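Local structure of purine nucleoside phosphorylase (Bacillus licheniformis, 6DZD) at residues A[5-10]-A[179-184]; A[30-35]-A[134-139]. The protein probably catalyses the phosphorolysis of adenosine, inosine and S-methyl-5'-thioadenosine, is predicted to deaminate adenosine as well, and binds zinc. All coordinates share one frame; numbering follows the deposited sequence.

Contact 1: A[5-10]-A[179-184]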
ATOM      1  N   ASN A   5      10.658  -6.724 -10.241  1.00 37.90           N
ATOM      2  CA  ASN A   5      11.361  -5.475 -10.018  1.00 36.85           C
ATOM      3  C   ASN A   5      10.363  -4.354  -9.794  1.00 34.51           C
ATOM      4  O   ASN A   5       9.417  -4.220 -10.571  1.00 34.71           O
ATOM      5  CB  ASN A   5      12.247  -5.132 -11.208  1.00 39.18           C
ATOM      6  CG  ASN A   5      13.540  -4.487 -10.782  1.00 39.57           C
ATOM      7  OD1 ASN A   5      13.867  -3.362 -11.194  1.00 39.53           O
ATOM      8  ND2 ASN A   5      14.289  -5.195  -9.926  1.00 40.29           N
ATOM      9  N   PRO A   6      10.552  -3.506  -8.782  1.00 32.73           N
ATOM     10  CA  PRO A   6      11.672  -3.316  -7.853  1.00 32.57           C
ATOM     11  C   PRO A   6      11.680  -4.233  -6.620  1.00 32.04           C
ATOM     12  O   PRO A   6      12.440  -3.992  -5.677  1.00 31.80           O
ATOM     13  CB  PRO A   6      11.496  -1.865  -7.424  1.00 31.05           C
ATOM     14  CG  PRO A   6       9.989  -1.603  -7.574  1.00 29.91           C
ATOM     15  CD  PRO A   6       9.376  -2.745  -8.340  1.00 30.90           C
ATOM     16  N   PHE A   7      10.842  -5.257  -6.621  1.00 32.14           N
ATOM     17  CA  PHE A   7      10.777  -6.194  -5.515  1.00 31.97           C
ATOM     18  C   PHE A   7      11.635  -7.423  -5.795  1.00 34.55           C
ATOM     19  O   PHE A   7      11.922  -7.769  -6.940  1.00 36.53           O
ATOM     20  CB  PHE A   7       9.318  -6.617  -5.256  1.00 31.00           C
ATOM     21  CG  PHE A   7       8.421  -5.487  -4.818  1.00 29.06           C
ATOM     22  CD1 PHE A   7       7.740  -4.716  -5.750  1.00 28.94           C
ATOM     23  CD2 PHE A   7       8.277  -5.176  -3.476  1.00 27.80           C
ATOM     24  CE1 PHE A   7       6.913  -3.651  -5.344  1.00 27.75           C
ATOM     25  CE2 PHE A   7       7.458  -4.117  -3.071  1.00 26.60           C
ATOM     26  CZ  PHE A   7       6.776  -3.357  -4.011  1.00 26.66           C
ATOM     27  N   ARG A   8      12.035  -8.086  -4.718  1.00 34.90           N
ATOM     28  CA  ARG A   8      12.715  -9.370  -4.789  1.00 37.72           C
ATOM     29  C   ARG A   8      11.913 -10.364  -3.965  1.00 37.50           C
ATOM     30  O   ARG A   8      11.456 -10.035  -2.867  1.00 35.55           O
ATOM     31  CB  ARG A   8      14.149  -9.295  -4.277  1.00 39.34           C
ATOM     32  CG  ARG A   8      14.956 -10.541  -4.585  1.00 43.15           C
ATOM     33  CD  ARG A   8      16.355 -10.496  -3.976  1.00 45.27           C
ATOM     34  NE  ARG A   8      16.348 -10.711  -2.527  1.00 44.44           N
ATOM     35  CZ  ARG A   8      16.264  -9.736  -1.626  1.00 41.93           C
ATOM     36  NH1 ARG A   8      16.182  -8.468  -2.021  1.00 40.01           N
ATOM     37  NH2 ARG A   8      16.265 -10.025  -0.327  1.00 41.66           N
ATOM     38  N   LEU A   9      11.699 -11.552  -4.532  1.00 39.79           N
ATOM     39  CA  LEU A   9      10.934 -12.629  -3.911  1.00 40.28           C
ATOM     40  C   LEU A   9      11.793 -13.461  -2.962  1.00 42.22           C
ATOM     41  O   LEU A   9      12.671 -14.203  -3.409  1.00 45.49           O
ATOM     42  CB  LEU A   9      10.312 -13.510  -4.988  1.00 42.34           C
ATOM     43  CG  LEU A   9       9.184 -14.441  -4.531  1.00 42.64           C
ATOM     44  CD1 LEU A   9       8.214 -13.735  -3.607  1.00 39.51           C
ATOM     45  CD2 LEU A   9       8.444 -15.022  -5.735  1.00 44.49           C
ATOM     46  N   ASP A  10      11.595 -13.284  -1.651  1.00 40.61           N
ATOM     47  CA  ASP A  10      12.088 -14.229  -0.637  1.00 42.58           C
ATOM     48  C   ASP A  10      10.952 -15.223  -0.406  1.00 43.04           C
ATOM     49  O   ASP A  10      10.128 -15.060   0.495  1.00 41.22           O
ATOM     50  CB  ASP A  10      12.486 -13.516   0.652  1.00 41.00           C
ATOM     51  CG  ASP A  10      13.863 -12.922   0.582  1.00 42.03           C
ATOM     52  OD1 ASP A  10      14.432 -12.933  -0.530  1.00 43.64           O
ATOM     53  OD2 ASP A  10      14.370 -12.429   1.619  1.00 41.54           O
ATOM     54  N   ARG A 179      11.992   9.326  -2.769  1.00 20.64           N
ATOM     55  CA  ARG A 179      11.821   8.150  -3.594  1.00 20.99           C
ATOM     56  C   ARG A 179      10.462   7.538  -3.297  1.00 20.39           C
ATOM     57  O   ARG A 179       9.940   7.670  -2.187  1.00 19.40           O
ATOM     58  CB  ARG A 179      12.935   7.136  -3.336  1.00 20.97           C
ATOM     59  CG  ARG A 179      14.184   7.378  -4.159  1.00 21.87           C
ATOM     60  CD  ARG A 179      15.187   8.305  -3.454  1.00 21.81           C
ATOM     61  NE  ARG A 179      16.416   8.459  -4.238  1.00 22.88           N
ATOM     62  CZ  ARG A 179      17.105   9.593  -4.368  1.00 24.07           C
ATOM     63  NH1 ARG A 179      18.210   9.616  -5.110  1.00 25.71           N
ATOM     64  NH2 ARG A 179      16.690  10.705  -3.762  1.00 23.78           N
ATOM     65  N   ALA A 180       9.884   6.887  -4.308  1.00 19.15           N
ATOM     66  CA  ALA A 180       8.565   6.289  -4.193  1.00 18.77           C
ATOM     67  C   ALA A 180       8.509   4.970  -4.946  1.00 19.49           C
ATOM     68  O   ALA A 180       9.139   4.811  -5.996  1.00 20.57           O
ATOM     69  CB  ALA A 180       7.491   7.237  -4.723  1.00 19.28           C
ATOM     70  N   VAL A 181       7.761   4.023  -4.401  1.00 18.32           N
ATOM     71  CA  VAL A 181       7.498   2.760  -5.065  1.00 18.71           C
ATOM     72  C   VAL A 181       5.994   2.502  -5.037  1.00 18.20           C
ATOM     73  O   VAL A 181       5.330   2.746  -4.021  1.00 16.98           O
ATOM     74  CB  VAL A 181       8.279   1.597  -4.414  1.00 18.74           C
ATOM     75  CG1 VAL A 181       7.653   0.225  -4.785  1.00 18.87           C
ATOM     76  CG2 VAL A 181       9.772   1.655  -4.795  1.00 19.72           C
ATOM     77  N   ILE A 182       5.453   2.052  -6.174  1.00 18.38           N
ATOM     78  CA  ILE A 182       4.059   1.624  -6.302  1.00 18.23           C
ATOM     79  C   ILE A 182       4.052   0.102  -6.440  1.00 18.25           C
ATOM     80  O   ILE A 182       4.677  -0.452  -7.355  1.00 19.13           O
ATOM     81  CB  ILE A 182       3.359   2.312  -7.490  1.00 19.60           C
ATOM     82  CG1 ILE A 182       3.280   3.819  -7.251  1.00 19.69           C
ATOM     83  CG2 ILE A 182       1.974   1.763  -7.703  1.00 18.96           C
ATOM     84  CD1 ILE A 182       2.699   4.617  -8.409  1.00 21.37           C
ATOM     85  N   GLY A 183       3.359  -0.573  -5.518  1.00 19.21           N
ATOM     86  CA  GLY A 183       3.415  -2.012  -5.393  1.00 19.21           C
ATOM     87  C   GLY A 183       2.343  -2.738  -6.185  1.00 19.20           C
ATOM     88  O   GLY A 183       1.621  -2.147  -6.999  1.00 19.29           O
ATOM     89  N   PRO A 184       2.228  -4.048  -5.953  1.00 18.49           N
ATOM     90  CA  PRO A 184       1.195  -4.840  -6.632  1.00 18.28           C
ATOM     91  C   PRO A 184      -0.199  -4.330  -6.305  1.00 17.75           C
ATOM     92  O   PRO A 184      -0.560  -4.146  -5.141  1.00 17.72           O
ATOM     93  CB  PRO A 184       1.417  -6.258  -6.092  1.00 19.28           C
ATOM     94  CG  PRO A 184       2.817  -6.285  -5.691  1.00 19.68           C
ATOM     95  CD  PRO A 184       3.144  -4.897  -5.180  1.00 19.09           C
TER
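Phe7, the first residue of strand 7-10, reaches across to the end of strand 179-182 with CG anti to its own carbonyl carbon (chi1 -64°) and the ring turned almost square to the CA-CB-CG plane (chi2 89°). These torsions present the CE1 and CZ corner of the ring to Val181, Gly183 and Pro184 of the other segment. CZ lies 3.8 Å from Val181 CG1, the two side chains crossing obliquely. CE1 sits 3.9 Å from Gly183 CA and, meeting the proline tip to tip, 4.0 Å from Pro184 CD. Val181 places CG1 anti to its backbone N (chi1 161°), and this same methyl meets the tip of Pro6, whose CG is 4.1 Å from Val181 CG1. A cis peptide bond precedes Pro6, which sits just ahead of the strand, and the pyrrolidine ring and the Phe7 ring both bear on one valine methyl. The contact joins the edge strand of one six-stranded sheet to an inner strand of the other and to the residues that follow it, where Pro184 also packs on Phe257. Tyr136 and Ile17 touch Phe7 as well, so its ring belongs to the layer between the sheets. An alanine at Phe7 would remove the whole ring and would probably loosen the packing over Val181, Gly183 and Pro184. Nearly all of the contact is carbon against carbon, the carbonyl oxygen of Ile182 lying further off at the edge of the Phe7 ring, so apolar packing and exclusion of water hold the two segments together rather than directed polar bonds.

Contact 2: A[30-35]-A[134-139]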
ATOM      1  N   VAL A  30      16.653   1.124   5.500  1.00 27.94           N
ATOM      2  CA  VAL A  30      15.223   0.932   5.337  1.00 25.73           C
ATOM      3  C   VAL A  30      14.917  -0.531   5.061  1.00 25.20           C
ATOM      4  O   VAL A  30      15.621  -1.192   4.282  1.00 25.79           O
ATOM      5  CB  VAL A  30      14.683   1.822   4.210  1.00 24.27           C
ATOM      6  CG1 VAL A  30      13.171   1.597   4.023  1.00 22.21           C
ATOM      7  CG2 VAL A  30      14.995   3.250   4.529  1.00 24.93           C
ATOM      8  N   THR A  31      13.869  -1.044   5.716  1.00 23.96           N
ATOM      9  CA  THR A  31      13.266  -2.323   5.359  1.00 23.07           C
ATOM     10  C   THR A  31      11.849  -2.087   4.832  1.00 21.37           C
ATOM     11  O   THR A  31      10.991  -1.564   5.546  1.00 20.65           O
ATOM     12  CB  THR A  31      13.267  -3.259   6.557  1.00 24.02           C
ATOM     13  OG1 THR A  31      14.600  -3.302   7.083  1.00 26.25           O
ATOM     14  CG2 THR A  31      12.818  -4.664   6.151  1.00 23.43           C
ATOM     15  N   ALA A  32      11.614  -2.458   3.579  1.00 21.38           N
ATOM     16  CA  ALA A  32      10.341  -2.211   2.919  1.00 20.87           C
ATOM     17  C   ALA A  32       9.958  -3.438   2.097  1.00 21.81           C
ATOM     18  O   ALA A  32      10.832  -4.179   1.629  1.00 22.81           O
ATOM     19  CB  ALA A  32      10.411  -0.965   2.034  1.00 20.66           C
ATOM     20  N   GLY A  33       8.655  -3.688   1.979  1.00 19.06           N
ATOM     21  CA  GLY A  33       8.211  -4.815   1.180  1.00 20.22           C
ATOM     22  C   GLY A  33       6.703  -4.969   1.191  1.00 19.81           C
ATOM     23  O   GLY A  33       5.969  -4.093   1.649  1.00 18.44           O
ATOM     24  N   PHE A  34       6.265  -6.138   0.705  1.00 20.18           N
ATOM     25  CA  PHE A  34       4.871  -6.483   0.431  1.00 19.89           C
ATOM     26  C   PHE A  34       4.731  -7.994   0.577  1.00 21.05           C
ATOM     27  O   PHE A  34       5.560  -8.737   0.049  1.00 21.94           O
ATOM     28  CB  PHE A  34       4.501  -6.041  -0.991  1.00 19.79           C
ATOM     29  CG  PHE A  34       3.026  -5.960  -1.281  1.00 18.85           C
ATOM     30  CD1 PHE A  34       2.280  -4.869  -0.860  1.00 17.35           C
ATOM     31  CD2 PHE A  34       2.405  -6.929  -2.063  1.00 19.30           C
ATOM     32  CE1 PHE A  34       0.928  -4.756  -1.168  1.00 16.48           C
ATOM     33  CE2 PHE A  34       1.047  -6.836  -2.382  1.00 18.46           C
ATOM     34  CZ  PHE A  34       0.301  -5.740  -1.937  1.00 17.09           C
ATOM     35  N   THR A  35       3.722  -8.457   1.295  1.00 18.22           N
ATOM     36  CA  THR A  35       3.626  -9.903   1.445  1.00 19.07           C
ATOM     37  C   THR A  35       2.856 -10.520   0.270  1.00 18.81           C
ATOM     38  O   THR A  35       2.164  -9.839  -0.497  1.00 18.11           O
ATOM     39  CB  THR A  35       2.982 -10.295   2.785  1.00 19.18           C
ATOM     40  OG1 THR A  35       1.674  -9.725   2.887  1.00 18.03           O
ATOM     41  CG2 THR A  35       3.852  -9.827   3.961  1.00 19.45           C
ATOM     42  N   PRO A 134      -0.767   0.217  -3.307  1.00 17.59           N
ATOM     43  CA  PRO A 134       0.178   0.542  -2.243  1.00 17.27           C
ATOM     44  C   PRO A 134       1.264   1.496  -2.714  1.00 17.92           C
ATOM     45  O   PRO A 134       1.891   1.278  -3.757  1.00 19.52           O
ATOM     46  CB  PRO A 134       0.777  -0.824  -1.895  1.00 17.40           C
ATOM     47  CG  PRO A 134       0.374  -1.741  -2.994  1.00 18.18           C
ATOM     48  CD  PRO A 134      -0.347  -0.988  -4.030  1.00 18.39           C
ATOM     49  N   VAL A 135       1.517   2.557  -1.960  1.00 17.15           N
ATOM     50  CA  VAL A 135       2.581   3.496  -2.294  1.00 18.01           C
ATOM     51  C   VAL A 135       3.615   3.514  -1.173  1.00 17.41           C
ATOM     52  O   VAL A 135       3.273   3.467   0.013  1.00 16.42           O
ATOM     53  CB  VAL A 135       2.030   4.905  -2.567  1.00 18.30           C
ATOM     54  CG1 VAL A 135       3.110   5.756  -3.202  1.00 19.71           C
ATOM     55  CG2 VAL A 135       0.811   4.819  -3.491  1.00 18.72           C
ATOM     56  N   TYR A 136       4.886   3.556  -1.550  1.00 17.33           N
ATOM     57  CA  TYR A 136       5.978   3.661  -0.596  1.00 16.97           C
ATOM     58  C   TYR A 136       6.685   4.997  -0.781  1.00 17.45           C
ATOM     59  O   TYR A 136       6.749   5.540  -1.882  1.00 18.46           O
ATOM     60  CB  TYR A 136       6.978   2.516  -0.760  1.00 17.65           C
ATOM     61  CG  TYR A 136       6.410   1.123  -0.617  1.00 17.61           C
ATOM     62  CD1 TYR A 136       5.631   0.563  -1.621  1.00 18.34           C
ATOM     63  CD2 TYR A 136       6.671   0.350   0.509  1.00 17.14           C
ATOM     64  CE1 TYR A 136       5.114  -0.732  -1.509  1.00 18.47           C
ATOM     65  CE2 TYR A 136       6.162  -0.943   0.630  1.00 17.37           C
ATOM     66  CZ  TYR A 136       5.382  -1.478  -0.392  1.00 18.01           C
ATOM     67  OH  TYR A 136       4.865  -2.746  -0.316  1.00 18.41           O
ATOM     68  N   PHE A 137       7.211   5.530   0.308  1.00 16.93           N
ATOM     69  CA  PHE A 137       7.853   6.834   0.278  1.00 17.45           C
ATOM     70  C   PHE A 137       9.122   6.752   1.096  1.00 17.45           C
ATOM     71  O   PHE A 137       9.089   6.305   2.244  1.00 17.15           O
ATOM     72  CB  PHE A 137       6.953   7.926   0.858  1.00 17.33           C
ATOM     73  CG  PHE A 137       5.638   8.083   0.162  1.00 17.45           C
ATOM     74  CD1 PHE A 137       4.574   7.234   0.461  1.00 16.72           C
ATOM     75  CD2 PHE A 137       5.450   9.105  -0.756  1.00 18.46           C
ATOM     76  CE1 PHE A 137       3.353   7.396  -0.165  1.00 16.92           C
ATOM     77  CE2 PHE A 137       4.250   9.289  -1.381  1.00 18.86           C
ATOM     78  CZ  PHE A 137       3.194   8.439  -1.093  1.00 18.05           C
ATOM     79  N   TYR A 138      10.221   7.241   0.542  1.00 18.38           N
ATOM     80  CA  TYR A 138      11.478   7.229   1.269  1.00 18.57           C
ATOM     81  C   TYR A 138      12.268   8.480   0.937  1.00 19.33           C
ATOM     82  O   TYR A 138      12.516   8.763  -0.240  1.00 19.95           O
ATOM     83  CB  TYR A 138      12.277   5.973   0.930  1.00 18.86           C
ATOM     84  CG  TYR A 138      13.626   5.939   1.579  1.00 19.67           C
ATOM     85  CD1 TYR A 138      13.828   6.452   2.865  1.00 20.53           C
ATOM     86  CD2 TYR A 138      14.707   5.389   0.914  1.00 20.71           C
ATOM     87  CE1 TYR A 138      15.076   6.411   3.451  1.00 22.42           C
ATOM     88  CE2 TYR A 138      15.957   5.349   1.496  1.00 22.58           C
ATOM     89  CZ  TYR A 138      16.133   5.853   2.754  1.00 23.43           C
ATOM     90  OH  TYR A 138      17.373   5.787   3.306  1.00 25.54           O
ATOM     91  N   ASP A 139      12.637   9.235   1.973  1.00 19.44           N
ATOM     92  CA  ASP A 139      13.549  10.368   1.843  1.00 20.78           C
ATOM     93  C   ASP A 139      14.868  10.025   2.525  1.00 22.58           C
ATOM     94  O   ASP A 139      14.959  10.069   3.759  1.00 23.36           O
ATOM     95  CB  ASP A 139      12.936  11.631   2.454  1.00 20.80           C
ATOM     96  CG  ASP A 139      13.800  12.871   2.250  1.00 22.21           C
ATOM     97  OD1 ASP A 139      15.007  12.747   1.963  1.00 23.50           O
ATOM     98  OD2 ASP A 139      13.263  13.986   2.394  1.00 22.17           O
TER
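Tyr136 has CG anti to its carbonyl carbon (chi1 -58°), which sends the ring across from strand 133-139 to the middle of strand 30-35. Phe34 and Tyr138 instead hold CG anti to the backbone N, so Phe34 comes to stand at the phenol end of Tyr136, crossing it at about a right angle, while the Tyr138 ring rises to Val30. The Tyr136 hydroxyl donates to a backbone carbonyl, with OH 2.6 Å from Gly33 O. That oxygen lies in the plane of the tyrosine ring, at its edge, but the donor stands well above the carbonyl plane, 66° out of it, so the bond does not follow a lone pair. Phe34 packs against the same hydroxyl, its CB 3.4 Å from Tyr136 OH. The two strands run antiparallel, 174° between their directions and 9.2 Å apart at closest approach: they are facing members of two six-stranded mixed sheets packed face to face, and side chains of alternate residues fill the interlayer of this YfiH/LACC1-family fold. At one end Phe34 CE1 meets Pro134 CG at 3.6 Å, the two side chains again crossing at about a right angle. Ala32 contributes a more distant touch, CB to Tyr136 CD2 at 4.2 Å. At the other end Val30 CG2 lies over one face of the Tyr138 ring in a CH-pi contact, 3.5 Å from the ring centroid and displaced toward the rim. Trp20 meets the Tyr138 ring too, and Val145 of strand 144-150 touches both Val30 and Tyr138.

Contacts 1 and 2 lie about 8 Å apart, centre to centre, and join the same two six-stranded sheets. In chain order the segments run 5-10, 30-35, 134-139, 179-184, so the pair of contact 2 falls between the two halves of contact 1. Strands 133-139 and 179-182 are antiparallel neighbours in one sheet, with a probable hydrogen bond between Val181 O and Tyr136 N at 2.6 Å; strands 7-10 and 30-35 share the other, separated by strand 14-17. The two contacts are thus adjoining parts of one interlayer. Pro184, in contact 1, has its side chain about 11 Å from the zinc ion, so that end of the contact is near the metal site without touching it.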